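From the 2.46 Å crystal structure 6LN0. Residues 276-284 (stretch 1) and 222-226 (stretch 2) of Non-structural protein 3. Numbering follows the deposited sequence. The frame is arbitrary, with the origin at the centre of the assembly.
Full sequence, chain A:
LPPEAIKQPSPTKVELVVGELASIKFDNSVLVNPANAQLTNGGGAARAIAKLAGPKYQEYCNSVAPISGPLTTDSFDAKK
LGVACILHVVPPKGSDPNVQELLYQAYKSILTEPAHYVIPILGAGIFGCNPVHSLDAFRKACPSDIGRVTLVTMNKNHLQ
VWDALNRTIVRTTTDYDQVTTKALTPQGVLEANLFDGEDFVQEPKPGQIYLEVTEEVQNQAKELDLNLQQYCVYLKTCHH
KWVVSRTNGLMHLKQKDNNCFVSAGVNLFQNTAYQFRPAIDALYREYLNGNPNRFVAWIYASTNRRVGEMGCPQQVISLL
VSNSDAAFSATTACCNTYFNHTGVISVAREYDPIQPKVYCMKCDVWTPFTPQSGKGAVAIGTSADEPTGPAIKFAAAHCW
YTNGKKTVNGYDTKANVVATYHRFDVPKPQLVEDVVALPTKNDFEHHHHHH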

# COMPACT_ATOMS: atom_id res chain seq x y z
N PHE A 276 28.20 -10.30 -10.93
CA PHE A 276 27.13 -9.41 -10.47
C PHE A 276 27.57 -8.59 -9.25
O PHE A 276 28.32 -9.05 -8.40
CB PHE A 276 25.91 -10.24 -10.08
CG PHE A 276 25.15 -10.79 -11.24
CD1 PHE A 276 24.59 -9.94 -12.18
CD2 PHE A 276 24.93 -12.16 -11.35
CE1 PHE A 276 23.86 -10.45 -13.24
CE2 PHE A 276 24.20 -12.69 -12.40
CZ PHE A 276 23.66 -11.84 -13.35
N ARG A 277 27.03 -7.38 -9.14
CA ARG A 277 27.18 -6.60 -7.92
C ARG A 277 26.57 -7.35 -6.72
O ARG A 277 25.75 -8.25 -6.89
CB ARG A 277 26.53 -5.23 -8.11
CG ARG A 277 25.03 -5.25 -8.06
CD ARG A 277 24.50 -3.94 -8.54
NE ARG A 277 23.09 -3.97 -8.85
CZ ARG A 277 22.12 -3.77 -7.97
NH1 ARG A 277 22.42 -3.54 -6.69
NH2 ARG A 277 20.86 -3.80 -8.35
N PRO A 278 26.97 -6.99 -5.50
CA PRO A 278 26.63 -7.83 -4.33
C PRO A 278 25.16 -8.21 -4.17
O PRO A 278 24.84 -9.38 -3.98
CB PRO A 278 27.13 -6.96 -3.16
CG PRO A 278 28.33 -6.28 -3.73
CD PRO A 278 27.96 -5.95 -5.15
N ALA A 279 24.25 -7.24 -4.25
CA ALA A 279 22.84 -7.58 -4.05
C ALA A 279 22.37 -8.62 -5.06
O ALA A 279 21.59 -9.52 -4.71
CB ALA A 279 21.98 -6.32 -4.14
N ILE A 280 22.83 -8.53 -6.31
CA ILE A 280 22.30 -9.40 -7.34
C ILE A 280 23.03 -10.74 -7.34
O ILE A 280 22.42 -11.78 -7.61
CB ILE A 280 22.34 -8.72 -8.74
CG1 ILE A 280 21.54 -7.41 -8.75
CG2 ILE A 280 21.79 -9.64 -9.84
CD1 ILE A 280 20.12 -7.48 -8.04
N ASP A 281 24.32 -10.76 -6.99
CA ASP A 281 25.05 -12.02 -6.92
C ASP A 281 24.44 -12.93 -5.86
O ASP A 281 24.52 -14.16 -5.97
CB ASP A 281 26.53 -11.77 -6.64
CG ASP A 281 27.41 -13.01 -6.85
OD1 ASP A 281 27.47 -13.51 -7.98
OD2 ASP A 281 28.05 -13.48 -5.89
N ALA A 282 23.78 -12.33 -4.85
CA ALA A 282 23.07 -13.11 -3.84
C ALA A 282 21.87 -13.84 -4.43
O ALA A 282 21.60 -14.99 -4.05
CB ALA A 282 22.62 -12.20 -2.68
N LEU A 283 21.10 -13.19 -5.31
CA LEU A 283 20.03 -13.92 -5.96
C LEU A 283 20.61 -14.98 -6.88
O LEU A 283 20.11 -16.12 -6.95
CB LEU A 283 19.12 -12.96 -6.74
CG LEU A 283 18.64 -11.67 -6.05
CD1 LEU A 283 17.58 -10.99 -6.87
CD2 LEU A 283 18.14 -11.94 -4.64
N TYR A 284 21.71 -14.65 -7.55
CA TYR A 284 22.23 -15.52 -8.60
C TYR A 284 22.84 -16.78 -8.03
O TYR A 284 22.63 -17.87 -8.56
CB TYR A 284 23.25 -14.74 -9.42
CG TYR A 284 23.93 -15.47 -10.52
CD1 TYR A 284 23.21 -16.00 -11.58
CD2 TYR A 284 25.31 -15.57 -10.56
CE1 TYR A 284 23.86 -16.64 -12.64
CE2 TYR A 284 25.97 -16.19 -11.60
CZ TYR A 284 25.24 -16.72 -12.64
OH TYR A 284 25.90 -17.36 -13.67
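Stretch 2 (222-226) KELDL

KELDL brings the last turn of a helix to the first turns of another. Lys-222 and Glu-223 are still helical; Asp-225, with phi/psi of 66/38, takes the positive phi of a Schellman motif, and its N bonds back to Lys-222 O at 3.2 Å. Leu-226 then leaves in an extended conformation, out of reach of stretch 1. The backbones come nearest at Glu-223 and Ala-279, whose CA atoms are 6.6 Å apart.

The polar rule is that a carbonyl near the end of a helix can be met by an arginine. Arg-277, at the N-cap position of its own helix, extends its side chain so that both terminal nitrogens donate to one acceptor: NH1 to Glu-223 O at 2.9 Å and NH2 to Glu-223 O at 3.0 Å. This fork places the oxygen near the guanidinium plane. Charge adds a looser term, Arg-277 NH2 lying 4.2 Å from Asp-225 OD2, with no N-H pointing at that oxygen.

The apolar rule rests on Leu-224. Its CA-to-CB bond points away, yet the m,t rotamer brings CD2 back to 3.7 Å from Ile-280 CD1 and 4.0 Å from Leu-283 CD1. Ala-279 permits the close backbone approach with a small side chain, its CB 3.8 Å from Glu-223 O.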

# COMPACT_ATOMS: atom_id res chain seq x y z
N LYS A 222 15.19 -0.32 -3.77
CA LYS A 222 16.32 0.38 -4.36
C LYS A 222 17.56 -0.50 -4.44
O LYS A 222 18.36 -0.36 -5.37
CB LYS A 222 16.62 1.68 -3.59
CG LYS A 222 15.74 2.89 -3.99
CD LYS A 222 14.33 2.81 -3.31
CE LYS A 222 13.24 3.67 -3.97
NZ LYS A 222 12.76 3.12 -5.30
N GLU A 223 17.74 -1.44 -3.51
CA GLU A 223 18.86 -2.37 -3.65
C GLU A 223 18.73 -3.19 -4.92
O GLU A 223 19.75 -3.56 -5.53
CB GLU A 223 18.93 -3.28 -2.43
CG GLU A 223 19.95 -2.81 -1.41
CD GLU A 223 20.45 -3.94 -0.52
OE1 GLU A 223 20.11 -5.10 -0.80
OE2 GLU A 223 21.19 -3.65 0.45
N LEU A 224 17.50 -3.48 -5.34
CA LEU A 224 17.17 -4.29 -6.51
C LEU A 224 16.92 -3.45 -7.76
O LEU A 224 16.64 -4.03 -8.81
CB LEU A 224 15.93 -5.15 -6.22
CG LEU A 224 16.14 -6.32 -5.27
CD1 LEU A 224 14.87 -7.15 -5.13
CD2 LEU A 224 17.29 -7.18 -5.73
N ASP A 225 16.99 -2.12 -7.65
CA ASP A 225 16.79 -1.20 -8.77
C ASP A 225 15.36 -1.24 -9.29
O ASP A 225 15.12 -1.17 -10.49
CB ASP A 225 17.75 -1.50 -9.93
CG ASP A 225 18.95 -0.62 -9.92
OD1 ASP A 225 19.09 0.13 -8.93
OD2 ASP A 225 19.75 -0.70 -10.89
N LEU A 226 14.39 -1.37 -8.39
CA LEU A 226 13.00 -1.39 -8.80
C LEU A 226 12.26 -0.23 -8.16
O LEU A 226 12.51 0.10 -7.00
CB LEU A 226 12.32 -2.71 -8.42
CG LEU A 226 13.06 -4.02 -8.65
CD1 LEU A 226 12.23 -5.16 -8.09
CD2 LEU A 226 13.38 -4.26 -10.13